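Local coordinates for hypothetical protein (Archaeoglobus fulgidus, PDB 2H6L) that is of unknown function but binds zinc through a cluster of histidines in a trimeric, mainly beta domain of the plant and prokaryote conserved family, at residues S41-G52 with H104-V115; L66-G77 with I90-Y101. All coordinates share one frame; numbering follows the deposited sequence.

Following the chain from its N terminus, strand 38-43 turns a corner at Gly44 into strand 45-55, giving residues 41-52, the first half of contact 1. Contact 2 then opens with residues 66-77 and closes on 90-101, so the hairpin of strands 70-82 and 85-96 is complete before contact 1 closes on 104-115. Contact 2 thus sits wholly within the longer loop, without crossing it. Strand 99-110 serves both contacts. Directly between them, Gly44 O lies 2.7 Å from Ile72 N and Val46 N lies 2.8 Å from Leu70 O, both probable hydrogen bonds that place all four segments in one curled antiparallel sheet. Each contact supplies one histidine to the same zinc ion.

Contact 1. Residues S41-G52 with H104-V115; sequences SAIGAVRSAVIG and HLFSAEVFACEV. With ZN (zinc ion), chain D.
Val50 and Ser107 form an antiparallel hydrogen-bonded pair at a classic beta bulge, one of two in this curled antiparallel sheet of the PPC domain. Val50 N gives a 2.7 Å bond to Ser107 O, while Val50 O accepts from both Phe106 N and Ser107 N, the latter in its carbonyl plane on a lone pair. The second bulge, where the chain turns a corner, repeats the pattern: Ala45 O takes the N-H groups of Phe111 and Ala112 from the same face of its plane.

Side chains follow this backbone. The Val50 branch CG2 rests 3.3 Å from Ser107 OG, and its CG1 packs on Phe106 CB. Phe106 sends its ring back along the strand, with Ile51 C at the ring edge, in plane, and CD2 of His104 over one face, offset toward the rim. Small residues suit the close pairing of Ala49 with Ala108, whose CB atoms stand 4.0 Å apart. At Gly44, where the chain turns, a CB would run into Ala112 O, so glycine fits.

Near the other bulge, Arg47 and Glu109 form a salt bridge, NH1 to OE2 at 2.8 Å, although the hydrogen bond within it is weak. Glu109 reaches out extended, CG anti to the backbone N (chi1 -170°), and its carboxylate plane stands 78° from the guanidinium. Farther along, the buried Glu114 carboxylate is held by another copy of the protein: His89 and Asn78 of the second subunit bond to OE1, and Arg127 of that subunit bridges to OE2.

At the far end, His104 N bonds to Gly52 O at 2.8 Å, which would steady the backbone that carries the imidazole. His89 and His91 share that residue's zinc ion, which His104 ND1 binds at 2.1 Å.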
loop_
_atom_site.group_PDB
_atom_site.type_symbol
_atom_site.label_atom_id
_atom_site.label_comp_id
_atom_site.label_asym_id
_atom_site.label_seq_id
_atom_site.Cartn_x
_atom_site.Cartn_y
_atom_site.Cartn_z
ATOM N N SER A 41 6.597 3.045 1.208
ATOM C CA SER A 41 5.757 2.000 1.766
ATOM C C SER A 41 6.485 1.378 2.962
ATOM O O SER A 41 7.707 1.285 2.962
ATOM C CB SER A 41 5.483 0.934 0.715
ATOM O OG SER A 41 4.625 -0.057 1.238
ATOM N N ALA A 42 5.742 0.963 3.982
ATOM C CA ALA A 42 6.368 0.351 5.150
ATOM C C ALA A 42 5.404 -0.494 5.965
ATOM O O ALA A 42 4.187 -0.343 5.864
ATOM C CB ALA A 42 6.984 1.436 6.044
ATOM N N ILE A 43 5.963 -1.404 6.757
ATOM C CA ILE A 43 5.177 -2.250 7.643
ATOM C C ILE A 43 6.022 -2.447 8.891
ATOM O O ILE A 43 7.206 -2.127 8.894
ATOM C CB ILE A 43 4.848 -3.641 7.039
ATOM C CG1 ILE A 43 6.132 -4.405 6.711
ATOM C CG2 ILE A 43 3.972 -3.487 5.804
ATOM C CD1 ILE A 43 5.876 -5.880 6.350
ATOM N N GLY A 44 5.419 -2.973 9.948
ATOM C CA GLY A 44 6.166 -3.178 11.173
ATOM C C GLY A 44 5.320 -2.802 12.364
ATOM O O GLY A 44 4.122 -3.059 12.372
ATOM N N ALA A 45 5.935 -2.197 13.375
ATOM C CA ALA A 45 5.200 -1.798 14.565
ATOM C C ALA A 45 5.832 -0.561 15.185
ATOM O O ALA A 45 7.021 -0.311 15.011
ATOM C CB ALA A 45 5.181 -2.942 15.579
ATOM N N VAL A 46 5.022 0.195 15.917
ATOM C CA VAL A 46 5.469 1.417 16.575
ATOM C C VAL A 46 5.105 1.381 18.053
ATOM O O VAL A 46 4.178 0.679 18.454
ATOM C CB VAL A 46 4.809 2.669 15.941
ATOM C CG1 VAL A 46 5.145 2.748 14.457
ATOM C CG2 VAL A 46 3.310 2.617 16.138
ATOM N N ARG A 47 5.831 2.152 18.855
ATOM C CA ARG A 47 5.588 2.226 20.294
ATOM C C ARG A 47 4.560 3.307 20.623
ATOM O O ARG A 47 3.947 3.299 21.691
ATOM C CB ARG A 47 6.902 2.514 21.024
ATOM C CG ARG A 47 8.042 1.567 20.632
ATOM C CD ARG A 47 9.244 1.783 21.547
ATOM N NE ARG A 47 8.938 1.422 22.930
ATOM C CZ ARG A 47 9.546 1.943 23.991
ATOM N NH1 ARG A 47 10.497 2.857 23.831
ATOM N NH2 ARG A 47 9.203 1.551 25.213
ATOM N N SER A 48 4.380 4.245 19.700
ATOM C CA SER A 48 3.412 5.322 19.887
ATOM C C SER A 48 3.334 6.115 18.598
ATOM O O SER A 48 4.111 5.888 17.677
ATOM C CB SER A 48 3.845 6.250 21.018
ATOM O OG SER A 48 5.045 6.924 20.673
ATOM N N ALA A 49 2.415 7.069 18.535
ATOM C CA ALA A 49 2.292 7.841 17.318
ATOM C C ALA A 49 1.372 9.031 17.452
ATOM O O ALA A 49 0.637 9.170 18.430
ATOM C CB ALA A 49 1.787 6.932 16.195
ATOM N N VAL A 50 1.439 9.897 16.448
ATOM C CA VAL A 50 0.576 11.059 16.372
ATOM C C VAL A 50 0.051 11.090 14.946
ATOM O O VAL A 50 0.817 11.205 13.993
ATOM C CB VAL A 50 1.325 12.376 16.670
ATOM C CG1 VAL A 50 0.371 13.560 16.482
ATOM C CG2 VAL A 50 1.859 12.366 18.108
ATOM N N ILE A 51 -1.261 10.955 14.807
ATOM C CA ILE A 51 -1.901 10.965 13.501
ATOM C C ILE A 51 -2.939 12.076 13.505
ATOM O O ILE A 51 -3.050 12.829 14.472
ATOM C CB ILE A 51 -2.617 9.628 13.212
ATOM C CG1 ILE A 51 -3.735 9.404 14.232
ATOM C CG2 ILE A 51 -1.613 8.474 13.263
ATOM C CD1 ILE A 51 -4.630 8.226 13.911
ATOM N N GLY A 52 -3.708 12.182 12.432
ATOM C CA GLY A 52 -4.719 13.219 12.402
ATOM C C GLY A 52 -5.530 13.212 11.137
ATOM O O GLY A 52 -5.171 12.555 10.163
ATOM N N HIS A 104 -3.465 10.929 8.601
ATOM C CA HIS A 104 -2.257 11.599 8.157
ATOM C C HIS A 104 -1.252 11.338 9.285
ATOM O O HIS A 104 -1.578 11.498 10.461
ATOM C CB HIS A 104 -2.537 13.103 8.024
ATOM C CG HIS A 104 -1.377 13.899 7.518
ATOM N ND1 HIS A 104 -1.231 14.247 6.193
ATOM C CD2 HIS A 104 -0.295 14.403 8.161
ATOM C CE1 HIS A 104 -0.108 14.928 6.038
ATOM N NE2 HIS A 104 0.478 15.034 7.218
ATOM N N LEU A 105 -0.040 10.926 8.932
ATOM C CA LEU A 105 0.976 10.634 9.936
ATOM C C LEU A 105 1.840 11.850 10.253
ATOM O O LEU A 105 2.384 12.481 9.351
ATOM C CB LEU A 105 1.870 9.490 9.454
ATOM C CG LEU A 105 3.034 9.105 10.363
ATOM C CD1 LEU A 105 2.490 8.530 11.666
ATOM C CD2 LEU A 105 3.918 8.085 9.650
ATOM N N PHE A 106 1.968 12.167 11.538
ATOM C CA PHE A 106 2.785 13.300 11.964
ATOM C C PHE A 106 4.076 12.797 12.581
ATOM O O PHE A 106 5.159 13.297 12.269
ATOM C CB PHE A 106 2.025 14.162 12.973
ATOM C CG PHE A 106 0.910 14.963 12.361
ATOM C CD1 PHE A 106 1.189 16.070 11.569
ATOM C CD2 PHE A 106 -0.414 14.602 12.562
ATOM C CE1 PHE A 106 0.164 16.808 10.987
ATOM C CE2 PHE A 106 -1.448 15.334 11.980
ATOM C CZ PHE A 106 -1.159 16.436 11.194
ATOM N N SER A 107 3.956 11.808 13.461
ATOM C CA SER A 107 5.126 11.211 14.104
ATOM C C SER A 107 4.808 9.812 14.615
ATOM O O SER A 107 3.651 9.473 14.873
ATOM C CB SER A 107 5.598 12.061 15.283
ATOM O OG SER A 107 4.676 11.982 16.362
ATOM N N ALA A 108 5.856 9.011 14.762
ATOM C CA ALA A 108 5.727 7.657 15.265
ATOM C C ALA A 108 7.072 7.186 15.787
ATOM O O ALA A 108 8.098 7.333 15.126
ATOM C CB ALA A 108 5.241 6.721 14.167
ATOM N N GLU A 109 7.060 6.643 16.995
ATOM C CA GLU A 109 8.275 6.115 17.588
ATOM C C GLU A 109 8.365 4.701 17.050
ATOM O O GLU A 109 7.423 3.927 17.175
ATOM C CB GLU A 109 8.160 6.087 19.104
ATOM C CG GLU A 109 9.460 5.773 19.807
ATOM C CD GLU A 109 9.313 5.805 21.313
ATOM O OE1 GLU A 109 8.692 6.765 21.823
ATOM O OE2 GLU A 109 9.820 4.879 21.985
ATOM N N VAL A 110 9.496 4.370 16.444
ATOM C CA VAL A 110 9.684 3.045 15.874
ATOM C C VAL A 110 10.001 1.917 16.862
ATOM O O VAL A 110 10.785 2.095 17.805
ATOM C CB VAL A 110 10.815 3.063 14.838
ATOM C CG1 VAL A 110 11.124 1.642 14.384
ATOM C CG2 VAL A 110 10.427 3.929 13.662
ATOM N N PHE A 111 9.382 0.757 16.633
ATOM C CA PHE A 111 9.656 -0.432 17.426
ATOM C C PHE A 111 10.501 -1.269 16.472
ATOM O O PHE A 111 11.645 -1.630 16.772
ATOM C CB PHE A 111 8.383 -1.199 17.782
ATOM C CG PHE A 111 8.650 -2.463 18.561
ATOM C CD1 PHE A 111 9.070 -2.403 19.889
ATOM C CD2 PHE A 111 8.555 -3.704 17.951
ATOM C CE1 PHE A 111 9.394 -3.556 20.594
ATOM C CE2 PHE A 111 8.879 -4.874 18.645
ATOM C CZ PHE A 111 9.302 -4.799 19.971
ATOM N N ALA A 112 9.918 -1.563 15.312
ATOM C CA ALA A 112 10.577 -2.304 14.239
ATOM C C ALA A 112 9.886 -1.852 12.959
ATOM O O ALA A 112 8.667 -1.993 12.820
ATOM C CB ALA A 112 10.413 -3.813 14.427
ATOM N N CYS A 113 10.659 -1.296 12.031
ATOM C CA CYS A 113 10.086 -0.803 10.787
ATOM C C CYS A 113 10.941 -1.103 9.565
ATOM O O CYS A 113 12.132 -0.829 9.547
ATOM C CB CYS A 113 9.852 0.706 10.893
ATOM S SG CYS A 113 8.945 1.426 9.506
ATOM N N GLU A 114 10.310 -1.678 8.548
ATOM C CA GLU A 114 10.977 -2.019 7.305
ATOM C C GLU A 114 10.309 -1.144 6.253
ATOM O O GLU A 114 9.112 -1.255 5.996
ATOM C CB GLU A 114 10.796 -3.517 7.016
ATOM C CG GLU A 114 11.238 -4.384 8.207
ATOM C CD GLU A 114 11.064 -5.895 8.011
ATOM O OE1 GLU A 114 10.193 -6.326 7.229
ATOM O OE2 GLU A 114 11.799 -6.658 8.673
ATOM N N VAL A 115 11.101 -0.263 5.656
ATOM C CA VAL A 115 10.597 0.683 4.679
ATOM C C VAL A 115 11.081 0.398 3.268
ATOM O O VAL A 115 12.236 0.030 3.061
ATOM C CB VAL A 115 11.038 2.130 5.048
ATOM C CG1 VAL A 115 10.334 3.142 4.157
ATOM C CG2 VAL A 115 10.753 2.403 6.515
HETATM ZN ZN ZN D . -2.226 13.773 4.348
#

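Contact 2. Residues L66-G77 with I90-Y101; sequences LMEPLEILSLSG and IHVLLGKDGEVY. With ZN (zinc ion), chain D.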
loop_
_atom_site.group_PDB
_atom_site.type_symbol
_atom_site.label_atom_id
_atom_site.label_comp_id
_atom_site.label_asym_id
_atom_site.label_seq_id
_atom_site.Cartn_x
_atom_site.Cartn_y
_atom_site.Cartn_z
ATOM N N LEU A 66 -1.618 8.665 20.285
ATOM C CA LEU A 66 -1.745 7.255 20.612
ATOM C C LEU A 66 -0.483 6.845 21.350
ATOM O O LEU A 66 0.579 6.733 20.745
ATOM C CB LEU A 66 -1.881 6.427 19.338
ATOM C CG LEU A 66 -3.158 6.628 18.522
ATOM C CD1 LEU A 66 -2.956 6.044 17.138
ATOM C CD2 LEU A 66 -4.344 5.971 19.233
HETATM N N MSE A 67 -0.600 6.643 22.656
HETATM C CA MSE A 67 0.542 6.246 23.462
HETATM C C MSE A 67 0.428 4.785 23.879
HETATM O O MSE A 67 0.480 4.439 25.063
HETATM C CB MSE A 67 0.671 7.163 24.683
HETATM C CG MSE A 67 1.070 8.597 24.322
HETATM SE SE MSE A 67 1.184 9.826 25.827
HETATM C CE MSE A 67 2.896 9.280 26.548
ATOM N N GLU A 68 0.254 3.933 22.875
ATOM C CA GLU A 68 0.152 2.497 23.070
ATOM C C GLU A 68 0.802 1.837 21.872
ATOM O O GLU A 68 0.676 2.317 20.744
ATOM C CB GLU A 68 -1.312 2.034 23.153
ATOM C CG GLU A 68 -1.462 0.505 23.056
ATOM C CD GLU A 68 -2.901 0.027 22.989
ATOM O OE1 GLU A 68 -3.685 0.602 22.201
ATOM O OE2 GLU A 68 -3.245 -0.937 23.710
ATOM N N PRO A 69 1.524 0.735 22.100
ATOM C CA PRO A 69 2.183 0.021 21.005
ATOM C C PRO A 69 1.132 -0.348 19.966
ATOM O O PRO A 69 0.046 -0.800 20.321
ATOM C CB PRO A 69 2.757 -1.205 21.702
ATOM C CG PRO A 69 3.109 -0.669 23.054
ATOM C CD PRO A 69 1.889 0.154 23.404
ATOM N N LEU A 70 1.452 -0.153 18.691
ATOM C CA LEU A 70 0.516 -0.469 17.615
ATOM C C LEU A 70 1.247 -1.067 16.425
ATOM O O LEU A 70 2.419 -0.779 16.198
ATOM C CB LEU A 70 -0.215 0.805 17.168
ATOM C CG LEU A 70 -1.654 1.105 17.613
ATOM C CD1 LEU A 70 -1.982 0.437 18.922
ATOM C CD2 LEU A 70 -1.829 2.618 17.717
ATOM N N GLU A 71 0.552 -1.914 15.672
ATOM C CA GLU A 71 1.135 -2.518 14.485
ATOM C C GLU A 71 0.954 -1.529 13.342
ATOM O O GLU A 71 -0.048 -0.816 13.292
ATOM C CB GLU A 71 0.392 -3.799 14.102
ATOM C CG GLU A 71 0.502 -4.950 15.081
ATOM C CD GLU A 71 1.760 -5.746 14.871
ATOM O OE1 GLU A 71 1.981 -6.200 13.727
ATOM O OE2 GLU A 71 2.527 -5.923 15.840
ATOM N N ILE A 72 1.922 -1.471 12.437
ATOM C CA ILE A 72 1.785 -0.612 11.275
ATOM C C ILE A 72 1.040 -1.530 10.321
ATOM O O ILE A 72 1.633 -2.407 9.700
ATOM C CB ILE A 72 3.134 -0.247 10.647
ATOM C CG1 ILE A 72 3.995 0.529 11.648
ATOM C CG2 ILE A 72 2.903 0.602 9.403
ATOM C CD1 ILE A 72 5.382 0.846 11.120
ATOM N N LEU A 73 -0.271 -1.348 10.235
ATOM C CA LEU A 73 -1.093 -2.187 9.375
ATOM C C LEU A 73 -0.953 -1.789 7.918
ATOM O O LEU A 73 -1.126 -2.611 7.009
ATOM C CB LEU A 73 -2.544 -2.092 9.818
ATOM C CG LEU A 73 -2.734 -2.416 11.300
ATOM C CD1 LEU A 73 -4.204 -2.288 11.676
ATOM C CD2 LEU A 73 -2.230 -3.833 11.585
ATOM N N SER A 74 -0.624 -0.516 7.709
ATOM C CA SER A 74 -0.443 0.036 6.378
ATOM C C SER A 74 0.208 1.411 6.488
ATOM O O SER A 74 -0.226 2.251 7.275
ATOM C CB SER A 74 -1.794 0.162 5.663
ATOM O OG SER A 74 -1.632 0.738 4.378
ATOM N N LEU A 75 1.258 1.615 5.703
ATOM C CA LEU A 75 1.986 2.877 5.666
ATOM C C LEU A 75 2.317 3.130 4.202
ATOM O O LEU A 75 2.996 2.333 3.553
ATOM C CB LEU A 75 3.270 2.787 6.500
ATOM C CG LEU A 75 3.971 4.126 6.775
ATOM C CD1 LEU A 75 4.775 4.009 8.056
ATOM C CD2 LEU A 75 4.853 4.532 5.597
ATOM N N SER A 76 1.821 4.237 3.675
ATOM C CA SER A 76 2.049 4.560 2.278
ATOM C C SER A 76 2.194 6.060 2.082
ATOM O O SER A 76 1.618 6.848 2.817
ATOM C CB SER A 76 0.881 4.041 1.437
ATOM O OG SER A 76 1.002 4.492 0.102
ATOM N N GLY A 77 2.967 6.462 1.085
ATOM C CA GLY A 77 3.122 7.884 0.867
ATOM C C GLY A 77 4.105 8.234 -0.218
ATOM O O GLY A 77 4.518 7.385 -1.005
ATOM N N ILE A 90 2.822 11.080 4.449
ATOM C CA ILE A 90 2.472 9.691 4.709
ATOM C C ILE A 90 1.150 9.477 5.418
ATOM O O ILE A 90 0.807 10.198 6.352
ATOM C CB ILE A 90 3.564 9.020 5.574
ATOM C CG1 ILE A 90 4.926 9.189 4.908
ATOM C CG2 ILE A 90 3.227 7.541 5.794
ATOM C CD1 ILE A 90 6.092 8.897 5.832
ATOM N N HIS A 91 0.414 8.466 4.973
ATOM C CA HIS A 91 -0.846 8.113 5.599
ATOM C C HIS A 91 -0.669 6.710 6.158
ATOM O O HIS A 91 0.029 5.884 5.565
ATOM C CB HIS A 91 -1.996 8.159 4.588
ATOM C CG HIS A 91 -2.538 9.538 4.360
ATOM N ND1 HIS A 91 -3.811 9.770 3.884
ATOM C CD2 HIS A 91 -1.986 10.757 4.565
ATOM C CE1 HIS A 91 -4.021 11.073 3.810
ATOM N NE2 HIS A 91 -2.929 11.693 4.217
ATOM N N VAL A 92 -1.280 6.438 7.303
ATOM C CA VAL A 92 -1.140 5.123 7.908
ATOM C C VAL A 92 -2.396 4.573 8.532
ATOM O O VAL A 92 -3.387 5.275 8.742
ATOM C CB VAL A 92 -0.083 5.114 9.043
ATOM C CG1 VAL A 92 1.291 5.429 8.493
ATOM C CG2 VAL A 92 -0.490 6.115 10.134
ATOM N N LEU A 93 -2.312 3.284 8.824
ATOM C CA LEU A 93 -3.349 2.532 9.503
ATOM C C LEU A 93 -2.551 1.790 10.570
ATOM O O LEU A 93 -1.633 1.023 10.264
ATOM C CB LEU A 93 -4.032 1.562 8.543
ATOM C CG LEU A 93 -5.192 2.208 7.787
ATOM C CD1 LEU A 93 -5.138 1.853 6.313
ATOM C CD2 LEU A 93 -6.493 1.753 8.423
ATOM N N LEU A 94 -2.873 2.078 11.823
ATOM C CA LEU A 94 -2.200 1.479 12.970
ATOM C C LEU A 94 -3.236 0.794 13.834
ATOM O O LEU A 94 -4.393 1.205 13.869
ATOM C CB LEU A 94 -1.511 2.563 13.808
ATOM C CG LEU A 94 -0.192 3.222 13.397
ATOM C CD1 LEU A 94 0.010 3.172 11.905
ATOM C CD2 LEU A 94 -0.194 4.658 13.911
ATOM N N GLY A 95 -2.819 -0.243 14.546
ATOM C CA GLY A 95 -3.756 -0.926 15.410
ATOM C C GLY A 95 -3.443 -2.387 15.612
ATOM O O GLY A 95 -2.362 -2.861 15.268
ATOM N N LYS A 96 -4.408 -3.098 16.176
ATOM C CA LYS A 96 -4.273 -4.517 16.452
ATOM C C LYS A 96 -5.667 -5.130 16.390
ATOM O O LYS A 96 -6.614 -4.599 16.977
ATOM C CB LYS A 96 -3.653 -4.711 17.838
ATOM C CG LYS A 96 -4.451 -4.062 18.957
ATOM C CD LYS A 96 -3.644 -3.938 20.239
ATOM C CE LYS A 96 -2.590 -2.843 20.125
ATOM N NZ LYS A 96 -1.924 -2.567 21.430
ATOM N N ASP A 97 -5.784 -6.242 15.669
ATOM C CA ASP A 97 -7.056 -6.936 15.493
ATOM C C ASP A 97 -8.156 -5.987 15.030
ATOM O O ASP A 97 -8.067 -5.423 13.946
ATOM C CB ASP A 97 -7.479 -7.624 16.788
ATOM C CG ASP A 97 -6.544 -8.744 17.177
ATOM O OD1 ASP A 97 -6.007 -9.414 16.266
ATOM O OD2 ASP A 97 -6.353 -8.959 18.392
ATOM N N GLY A 98 -9.185 -5.813 15.854
ATOM C CA GLY A 98 -10.283 -4.935 15.494
ATOM C C GLY A 98 -10.109 -3.495 15.947
ATOM O O GLY A 98 -10.974 -2.655 15.689
ATOM N N GLU A 99 -9.005 -3.211 16.633
ATOM C CA GLU A 99 -8.718 -1.858 17.105
ATOM C C GLU A 99 -7.875 -1.184 16.035
ATOM O O GLU A 99 -6.660 -1.373 15.980
ATOM C CB GLU A 99 -7.938 -1.901 18.421
ATOM C CG GLU A 99 -7.811 -0.550 19.128
ATOM C CD GLU A 99 -6.836 -0.589 20.295
ATOM O OE1 GLU A 99 -6.693 -1.661 20.916
ATOM O OE2 GLU A 99 -6.217 0.451 20.601
ATOM N N VAL A 100 -8.519 -0.400 15.178
ATOM C CA VAL A 100 -7.798 0.263 14.102
ATOM C C VAL A 100 -7.976 1.774 14.077
ATOM O O VAL A 100 -9.076 2.286 14.264
ATOM C CB VAL A 100 -8.222 -0.302 12.731
ATOM C CG1 VAL A 100 -7.414 0.355 11.627
ATOM C CG2 VAL A 100 -8.031 -1.816 12.714
ATOM N N TYR A 101 -6.871 2.471 13.832
ATOM C CA TYR A 101 -6.850 3.930 13.759
ATOM C C TYR A 101 -6.199 4.252 12.425
ATOM O O TYR A 101 -5.420 3.452 11.911
ATOM C CB TYR A 101 -5.984 4.512 14.875
ATOM C CG TYR A 101 -6.372 4.077 16.265
ATOM C CD1 TYR A 101 -7.461 4.649 16.921
ATOM C CD2 TYR A 101 -5.635 3.106 16.938
ATOM C CE1 TYR A 101 -7.802 4.263 18.220
ATOM C CE2 TYR A 101 -5.965 2.716 18.230
ATOM C CZ TYR A 101 -7.043 3.298 18.867
ATOM O OH TYR A 101 -7.341 2.935 20.151
HETATM ZN ZN ZN D . -2.226 13.773 4.348
HETATM O O HOH W 1 -1.291 3.506 4.204
#
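Lys96 reaches across to residues 68-70: from CB, its CG is set between the backbone N and the carbonyl carbon (chi1 58°), and a bend at chi3 turns the end of the chain toward them. CE passes 3.3 Å from Pro69 O and 3.5 Å from Leu70 CD1, and NZ donates to Pro69 O at 2.9 Å while making a salt bridge to Glu68 OE2 at 3.1 Å. A long, flexible lysine suits this place, since its amine can meet a carbonyl and a carboxylate together. It probably also eases the closeness of two acidic groups, Glu68 OE1 and Glu99 OE2, only 3.0 Å apart.

Tyr101 OH donates to Glu99 OE2 on the anti side, 26° out of the carboxylate plane, and Leu66 CD2 makes a CH-pi contact over the ring centre, 8° off the normal. An alanine here would remove that ring and is likely to leave Leu66 CD2 without its apolar seat and Glu99 OE2 without its hydroxyl donor.

Lys96 ends the second strand of the hairpin formed by 70-82 and 85-96; farther along the hairpin, Leu73 and Ser74 both face Leu93 in a classic beta bulge, and Leu93 O accepts from both N-H groups. Beyond it, Leu75 and Val92 lie side by side, Leu75 CG a tight 3.4 Å from Val92 CG1. Water 1 accepts from Ser74 OG and donates to His91 O.

His91 NE2 binds the zinc ion at 2.2 Å; its ND1 is hydrogen-bonded to Ile72 O of the third subunit, which would fix the rotation of the ring.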